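Putative Outer membrane protein (PDB 6GW5) probably acts as the SabA outer membrane adhesin of Helicobacter pylori, with this chain forming its adhesin domain, which is thought to recognise host glycans. Local coordinates at residues S283-K287 and D288-Y292; Y331-R334 and V335-A338; N361-N364 and L365-I369. All coordinates share one frame; numbering follows the deposited sequence.

Interaction 1: S283-K287 and D288-Y292; sequences SSIPK and DQYRY
The carbonyl oxygen of Pro286 receives the amide of Tyr290, with N to O at 3.0 Å and an N-H...O angle of 150°. This bond links Pro286, at the N-cap position after the short loop that follows helix 255-283, to the first turn of helix 287-293. One residue on, Arg291 N reaches Lys287 O at 3.0 Å and continues the helical pattern. A proline ring cannot supply a side-chain cap. Carboxylate oxygen OD1 of Asp288 accepts a weak bond of 2.8 Å from Gln289 N, the amide of the next residue. The Asp288 CG sits between the backbone N and the carbonyl carbon (chi1 68°), which folds the carboxylate back toward the start of the helix, so that OD1 also lies 3.5 Å from Pro286 CB. The extended Gln289 side chain runs beside the proline ring in the same sense. Its amide end passes the ring carbons, with OE1 4.0 Å from Pro286 CD, and OE1 then accepts a hydrogen bond from Val216 N of helix 215-240. Ile285 meets the turn through its CG2, which lies 4.0 Å from Tyr290 CB, the two side chains crossing at about a right angle, while CD1 lies at the edge of the tyrosine ring, near its plane. With CG anti to the backbone N (chi1 -179°), the Tyr290 ring leads off toward Leu317 and Ile321 of helix 317-346. Beyond the turn, Arg291 NH2 binds Gly197 O. The contact combines an apolar Ile285-Tyr290 pair with a polar helix start, where a carboxylate next to the amides of the first turn would probably interact favourably with the positive end of the helix dipole.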
loop_
_atom_site.group_PDB
_atom_site.type_symbol
_atom_site.label_atom_id
_atom_site.label_comp_id
_atom_site.label_asym_id
_atom_site.label_seq_id
_atom_site.Cartn_x
_atom_site.Cartn_y
_atom_site.Cartn_z
ATOM N N SER A 283 7.053 -4.791 9.585
ATOM C CA SER A 283 6.483 -4.731 10.901
ATOM C C SER A 283 6.319 -6.087 11.537
ATOM O O SER A 283 6.425 -6.210 12.731
ATOM C CB SER A 283 5.105 -4.102 10.818
ATOM O OG SER A 283 4.536 -4.064 12.103
ATOM N N SER A 284 6.035 -7.113 10.756
ATOM C CA SER A 284 5.842 -8.436 11.365
ATOM C C SER A 284 7.156 -9.304 11.476
ATOM O O SER A 284 7.115 -10.467 11.962
ATOM C CB SER A 284 4.772 -9.173 10.630
ATOM O OG SER A 284 5.286 -9.464 9.351
ATOM N N ILE A 285 8.318 -8.727 11.152
ATOM C CA ILE A 285 9.576 -9.411 11.483
ATOM C C ILE A 285 9.694 -9.541 12.986
ATOM O O ILE A 285 9.502 -8.571 13.741
ATOM C CB ILE A 285 10.758 -8.643 10.973
ATOM C CG1 ILE A 285 10.734 -8.576 9.444
ATOM C CG2 ILE A 285 12.051 -9.305 11.385
ATOM C CD1 ILE A 285 11.638 -7.503 8.897
ATOM N N PRO A 286 9.962 -10.742 13.461
ATOM C CA PRO A 286 10.158 -10.876 14.884
ATOM C C PRO A 286 11.181 -9.921 15.425
ATOM O O PRO A 286 12.278 -9.723 14.815
ATOM C CB PRO A 286 10.654 -12.300 15.025
ATOM C CG PRO A 286 9.960 -13.012 13.937
ATOM C CD PRO A 286 10.002 -12.052 12.789
ATOM N N LYS A 287 10.845 -9.348 16.589
ATOM C CA LYS A 287 11.630 -8.257 17.170
ATOM C C LYS A 287 13.130 -8.600 17.315
ATOM O O LYS A 287 13.978 -7.793 16.961
ATOM C CB LYS A 287 11.036 -7.797 18.507
ATOM C CG LYS A 287 11.640 -6.473 18.994
ATOM C CD LYS A 287 10.883 -5.777 20.113
ATOM C CE LYS A 287 11.720 -4.629 20.694
ATOM N NZ LYS A 287 11.120 -3.987 21.904
ATOM N N ASP A 288 13.408 -9.789 17.809
ATOM C CA ASP A 288 14.752 -10.254 18.027
ATOM C C ASP A 288 15.600 -10.297 16.776
ATOM O O ASP A 288 16.732 -9.935 16.795
ATOM C CB ASP A 288 14.747 -11.571 18.813
ATOM C CG ASP A 288 14.175 -12.749 18.039
ATOM O OD1 ASP A 288 13.390 -12.573 17.119
ATOM O OD2 ASP A 288 14.487 -13.889 18.383
ATOM N N GLN A 289 15.010 -10.738 15.695
ATOM C CA GLN A 289 15.662 -10.793 14.372
ATOM C C GLN A 289 15.860 -9.412 13.785
ATOM O O GLN A 289 16.817 -9.207 13.060
ATOM C CB GLN A 289 14.864 -11.654 13.390
ATOM C CG GLN A 289 14.818 -13.104 13.792
ATOM C CD GLN A 289 13.854 -13.936 12.966
ATOM O OE1 GLN A 289 13.543 -13.619 11.822
ATOM N NE2 GLN A 289 13.399 -15.022 13.535
ATOM N N TYR A 290 14.900 -8.518 14.037
ATOM C CA TYR A 290 14.918 -7.155 13.520
ATOM C C TYR A 290 16.033 -6.399 14.210
ATOM O O TYR A 290 16.686 -5.599 13.562
ATOM C CB TYR A 290 13.553 -6.403 13.642
ATOM C CG TYR A 290 13.652 -5.007 13.055
ATOM C CD1 TYR A 290 13.530 -4.807 11.689
ATOM C CD2 TYR A 290 14.016 -3.918 13.839
ATOM C CE1 TYR A 290 13.719 -3.561 11.115
ATOM C CE2 TYR A 290 14.194 -2.665 13.276
ATOM C CZ TYR A 290 14.032 -2.483 11.916
ATOM O OH TYR A 290 14.234 -1.262 11.310
ATOM N N ARG A 291 16.323 -6.709 15.470
ATOM C CA ARG A 291 17.469 -6.085 16.143
ATOM C C ARG A 291 18.806 -6.390 15.484
ATOM O O ARG A 291 19.725 -5.579 15.555
ATOM C CB ARG A 291 17.526 -6.437 17.611
ATOM C CG ARG A 291 16.793 -5.395 18.434
ATOM C CD ARG A 291 16.529 -5.771 19.890
ATOM N NE ARG A 291 17.749 -6.139 20.616
ATOM C CZ ARG A 291 18.764 -5.319 20.992
ATOM N NH1 ARG A 291 18.781 -4.006 20.677
ATOM N NH2 ARG A 291 19.814 -5.826 21.682
ATOM N N TYR A 292 18.926 -7.565 14.879
ATOM C CA TYR A 292 20.145 -7.932 14.181
ATOM C C TYR A 292 20.122 -7.234 12.834
ATOM O O TYR A 292 21.121 -6.638 12.416
ATOM C CB TYR A 292 20.277 -9.444 13.970
ATOM C CG TYR A 292 20.846 -10.242 15.146
ATOM C CD1 TYR A 292 20.104 -10.496 16.254
ATOM C CD2 TYR A 292 22.124 -10.804 15.078
ATOM C CE1 TYR A 292 20.619 -11.246 17.283
ATOM C CE2 TYR A 292 22.636 -11.541 16.107
ATOM C CZ TYR A 292 21.882 -11.760 17.198
ATOM O OH TYR A 292 22.372 -12.521 18.207
#

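Interaction 2: Y331-R334 and V335-A338; sequences YGNR and VDAA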
loop_
_atom_site.group_PDB
_atom_site.type_symbol
_atom_site.label_atom_id
_atom_site.label_comp_id
_atom_site.label_asym_id
_atom_site.label_seq_id
_atom_site.Cartn_x
_atom_site.Cartn_y
_atom_site.Cartn_z
ATOM N N TYR A 331 0.677 10.968 1.528
ATOM C CA TYR A 331 0.151 10.886 0.195
ATOM C C TYR A 331 -1.155 10.070 0.185
ATOM O O TYR A 331 -2.097 10.443 -0.491
ATOM C CB TYR A 331 1.169 10.244 -0.756
ATOM C CG TYR A 331 2.428 11.023 -1.036
ATOM C CD1 TYR A 331 2.399 12.235 -1.733
ATOM C CD2 TYR A 331 3.668 10.539 -0.649
ATOM C CE1 TYR A 331 3.581 12.938 -2.021
ATOM C CE2 TYR A 331 4.829 11.242 -0.911
ATOM C CZ TYR A 331 4.799 12.436 -1.607
ATOM O OH TYR A 331 5.978 13.132 -1.873
ATOM N N GLY A 332 -1.187 8.960 0.899
ATOM C CA GLY A 332 -2.271 8.022 0.770
ATOM C C GLY A 332 -3.614 8.511 1.237
ATOM O O GLY A 332 -4.637 8.132 0.688
ATOM N N ASN A 333 -3.654 9.320 2.270
ATOM C CA ASN A 333 -4.948 9.911 2.664
ATOM C C ASN A 333 -5.500 10.868 1.630
ATOM O O ASN A 333 -6.708 10.999 1.506
ATOM C CB ASN A 333 -4.848 10.582 4.005
ATOM C CG ASN A 333 -4.677 9.603 5.090
ATOM O OD1 ASN A 333 -5.303 8.575 5.109
ATOM N ND2 ASN A 333 -3.803 9.884 5.981
ATOM N N ARG A 334 -4.611 11.516 0.873
ATOM C CA ARG A 334 -5.024 12.431 -0.187
ATOM C C ARG A 334 -5.478 11.619 -1.360
ATOM O O ARG A 334 -6.460 11.958 -1.942
ATOM C CB ARG A 334 -3.898 13.334 -0.618
ATOM C CG ARG A 334 -3.247 14.104 0.486
ATOM C CD ARG A 334 -4.193 15.005 1.219
ATOM N NE ARG A 334 -4.885 14.401 2.386
ATOM C CZ ARG A 334 -6.186 14.587 2.661
ATOM N NH1 ARG A 334 -6.968 15.304 1.862
ATOM N NH2 ARG A 334 -6.727 14.074 3.755
ATOM N N VAL A 335 -4.779 10.528 -1.700
ATOM C CA VAL A 335 -5.236 9.752 -2.814
ATOM C C VAL A 335 -6.611 9.147 -2.538
ATOM O O VAL A 335 -7.393 9.114 -3.457
ATOM C CB VAL A 335 -4.217 8.773 -3.505
ATOM C CG1 VAL A 335 -2.773 9.127 -3.277
ATOM C CG2 VAL A 335 -4.516 7.280 -3.364
ATOM N N ASP A 336 -6.909 8.734 -1.303
ATOM C CA ASP A 336 -8.268 8.279 -0.927
ATOM C C ASP A 336 -9.305 9.368 -1.170
ATOM O O ASP A 336 -10.402 9.105 -1.649
ATOM C CB ASP A 336 -8.365 7.874 0.542
ATOM C CG ASP A 336 -7.567 6.591 0.895
ATOM O OD1 ASP A 336 -7.253 5.757 0.002
ATOM O OD2 ASP A 336 -7.272 6.404 2.107
ATOM N N ALA A 337 -8.970 10.601 -0.834
ATOM C CA ALA A 337 -9.932 11.683 -0.984
ATOM C C ALA A 337 -10.225 11.870 -2.458
ATOM O O ALA A 337 -11.409 11.931 -2.842
ATOM C CB ALA A 337 -9.408 12.972 -0.361
ATOM N N ALA A 338 -9.166 11.932 -3.268
ATOM C CA ALA A 338 -9.322 12.075 -4.715
ATOM C C ALA A 338 -10.072 10.902 -5.285
ATOM O O ALA A 338 -10.968 11.062 -6.098
ATOM C CB ALA A 338 -7.987 12.240 -5.416
#
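Four backbone hydrogen bonds make up the polar part of the contact between Tyr331-Arg334 and Val335-Ala338. Val335 N reaches Tyr331 O at 2.9 Å and Ala338 N reaches Arg334 O at 3.0 Å. Between them, Asp336 N binds Gly332 O at 3.1 Å. The bond from Ala337 N to Asn333 O is longer, 3.3 Å. This i to i+4 ladder is the regular alpha-helical pattern in the middle of helix 317-346, a long rod of the helical adhesin domain that is contacted by helices 35-54 and 255-283. Among the charged and amide groups, the Asp336 carboxylate turns back over the preceding turn, its CG anti to the carbonyl carbon (chi1 -68°). OD2 comes within 4.2 Å of Asn333 OD1, two oxygens whose flat groups are inclined by 62°, and OD1 forms a salt bridge with Lys269 of helix 255-283, which probably balances the charge. Van der Waals contacts between side chains are few. Arg334, bent at chi2 and chi3, brings guanidinium nitrogen NH1 to 4.0 Å from the methyl CB of Ala337. Val335 touches Lys269, while the Tyr331 ring meets Phe48 edge-to-face and Ala338 rests on Ser41 and Leu45, all three of helix 35-54.

Interaction 3: N361-N364 and L365-I369; sequences NAKN and LSQEI
The amides of Asn364 and Gln367 are the flat groups that approach each other across this turn. Their planes are 68° apart, so neither stacks on the other, and the nearest atoms, Asn364 OD1 and Gln367 NE2, are 4.2 Å apart, a loose approach of carbonyl oxygen to amide nitrogen. Gln367 also runs alongside Lys363 and extends in the same direction, with OE1 of the glutamine 4.0 Å from the lysine CG. The Lys363 chain starts with CG anti to the backbone N (chi1 179°) and bends further out at chi3 and chi4. Lys363 O is the shared acceptor of the turn. Gln367 N donates to Lys363 O at 3.2 Å. Ser366 OG donates to Lys363 O at 3.0 Å, from the same face of the carbonyl plane. Ser366 can do this because its OG lies between the backbone N and the carbonyl carbon (chi1 86°), which turns the hydroxyl back along the helix. The ladder continues on either side of that carbonyl. Leu365 N binds Asn361 O and Ser366 N binds Ala362 O, while Glu368 N takes Asn364 O at 2.9 Å, an acceptor that also receives a weak hydrogen bond from Gln367 N. One flank of the helix meets helix 3-32: Leu365 lies against Gln14 and Tyr18, and Ala362 and Asn361 touch the same tyrosine. Elsewhere Ser366 meets Thr379 and Ile369 meets Asn375, both in loops. A serine hydroxyl bonded to the carbonyl three residues back is a familiar intrahelical motif. Here it lies on helix 348-370, which packs against helix 3-32, most of which lies in a segment predicted to form a coiled coil.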
loop_
_atom_site.group_PDB
_atom_site.type_symbol
_atom_site.label_atom_id
_atom_site.label_comp_id
_atom_site.label_asym_id
_atom_site.label_seq_id
_atom_site.Cartn_x
_atom_site.Cartn_y
_atom_site.Cartn_z
ATOM N N ASN A 361 -39.884 6.752 -6.050
ATOM C CA ASN A 361 -40.251 5.794 -5.011
ATOM C C ASN A 361 -40.683 6.470 -3.751
ATOM O O ASN A 361 -41.661 6.070 -3.149
ATOM C CB ASN A 361 -39.135 4.775 -4.708
ATOM C CG ASN A 361 -38.929 3.783 -5.849
ATOM O OD1 ASN A 361 -39.852 3.424 -6.588
ATOM N ND2 ASN A 361 -37.721 3.360 -6.010
ATOM N N ALA A 362 -39.949 7.500 -3.364
ATOM C CA ALA A 362 -40.261 8.200 -2.129
ATOM C C ALA A 362 -41.580 8.941 -2.240
ATOM O O ALA A 362 -42.348 8.951 -1.292
ATOM C CB ALA A 362 -39.151 9.131 -1.752
ATOM N N LYS A 363 -41.850 9.513 -3.410
ATOM C CA LYS A 363 -43.057 10.314 -3.649
ATOM C C LYS A 363 -44.319 9.415 -3.629
ATOM O O LYS A 363 -45.290 9.721 -2.954
ATOM C CB LYS A 363 -42.879 11.020 -4.991
ATOM C CG LYS A 363 -43.986 11.929 -5.574
ATOM C CD LYS A 363 -43.636 12.298 -7.028
ATOM C CE LYS A 363 -43.980 13.701 -7.536
ATOM N NZ LYS A 363 -45.427 13.876 -7.848
ATOM N N ASN A 364 -44.240 8.266 -4.302
ATOM C CA ASN A 364 -45.309 7.274 -4.339
ATOM C C ASN A 364 -45.544 6.637 -2.997
ATOM O O ASN A 364 -46.680 6.480 -2.572
ATOM C CB ASN A 364 -45.010 6.171 -5.347
ATOM C CG ASN A 364 -44.993 6.679 -6.775
ATOM O OD1 ASN A 364 -45.734 7.601 -7.138
ATOM N ND2 ASN A 364 -44.134 6.078 -7.606
ATOM N N LEU A 365 -44.473 6.318 -2.303
ATOM C CA LEU A 365 -44.586 5.762 -0.962
ATOM C C LEU A 365 -45.236 6.769 0.025
ATOM O O LEU A 365 -46.102 6.401 0.822
ATOM C CB LEU A 365 -43.207 5.302 -0.447
ATOM C CG LEU A 365 -43.171 4.650 0.934
ATOM C CD1 LEU A 365 -44.202 3.544 1.016
ATOM C CD2 LEU A 365 -41.797 4.097 1.215
ATOM N N SER A 366 -44.839 8.031 -0.045
ATOM C CA SER A 366 -45.463 9.049 0.829
ATOM C C SER A 366 -46.981 9.214 0.551
ATOM O O SER A 366 -47.733 9.577 1.442
ATOM C CB SER A 366 -44.751 10.417 0.704
ATOM O OG SER A 366 -45.266 11.164 -0.373
ATOM N N GLN A 367 -47.398 8.949 -0.682
ATOM C CA GLN A 367 -48.784 9.034 -1.049
ATOM C C GLN A 367 -49.526 7.834 -0.542
ATOM O O GLN A 367 -50.641 7.977 -0.033
ATOM C CB GLN A 367 -48.943 9.136 -2.551
ATOM C CG GLN A 367 -48.601 10.532 -3.026
ATOM C CD GLN A 367 -48.450 10.652 -4.528
ATOM O OE1 GLN A 367 -47.950 11.653 -5.010
ATOM N NE2 GLN A 367 -48.859 9.633 -5.272
ATOM N N GLU A 368 -48.914 6.658 -0.666
ATOM C CA GLU A 368 -49.519 5.463 -0.095
ATOM C C GLU A 368 -49.670 5.613 1.404
ATOM O O GLU A 368 -50.696 5.272 1.946
ATOM C CB GLU A 368 -48.770 4.169 -0.448
ATOM C CG GLU A 368 -48.755 3.803 -1.945
ATOM C CD GLU A 368 -50.104 3.803 -2.710
ATOM O OE1 GLU A 368 -51.143 3.329 -2.210
ATOM O OE2 GLU A 368 -50.116 4.251 -3.878
ATOM N N ILE A 369 -48.683 6.197 2.059
ATOM C CA ILE A 369 -48.773 6.463 3.491
ATOM C C ILE A 369 -49.930 7.407 3.820
ATOM O O ILE A 369 -50.692 7.146 4.738
ATOM C CB ILE A 369 -47.450 7.029 4.037
ATOM C CG1 ILE A 369 -46.400 5.906 4.083
ATOM C CG2 ILE A 369 -47.644 7.604 5.438
ATOM C CD1 ILE A 369 -44.980 6.364 4.380
#

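How the interactions relate
From the N terminus onward the three contacts follow in series, none nested in or crossing another, and each is local to its own turn. Interaction 1 rounds the corner between helix 255-283 and the short helix 287-293. After an intervening segment that is partly unmodelled, the chain enters helix 317-346, whose middle holds interaction 2, about 17 Å from interaction 1 by nearest atoms. This helix connects the first two contacts. Interaction 3 lies where the next helix, 348-370, meets helix 3-32, about 40 Å between centres from interaction 2. It is on the opposite side of the chain's centre from interaction 1, their centres about 62 Å apart.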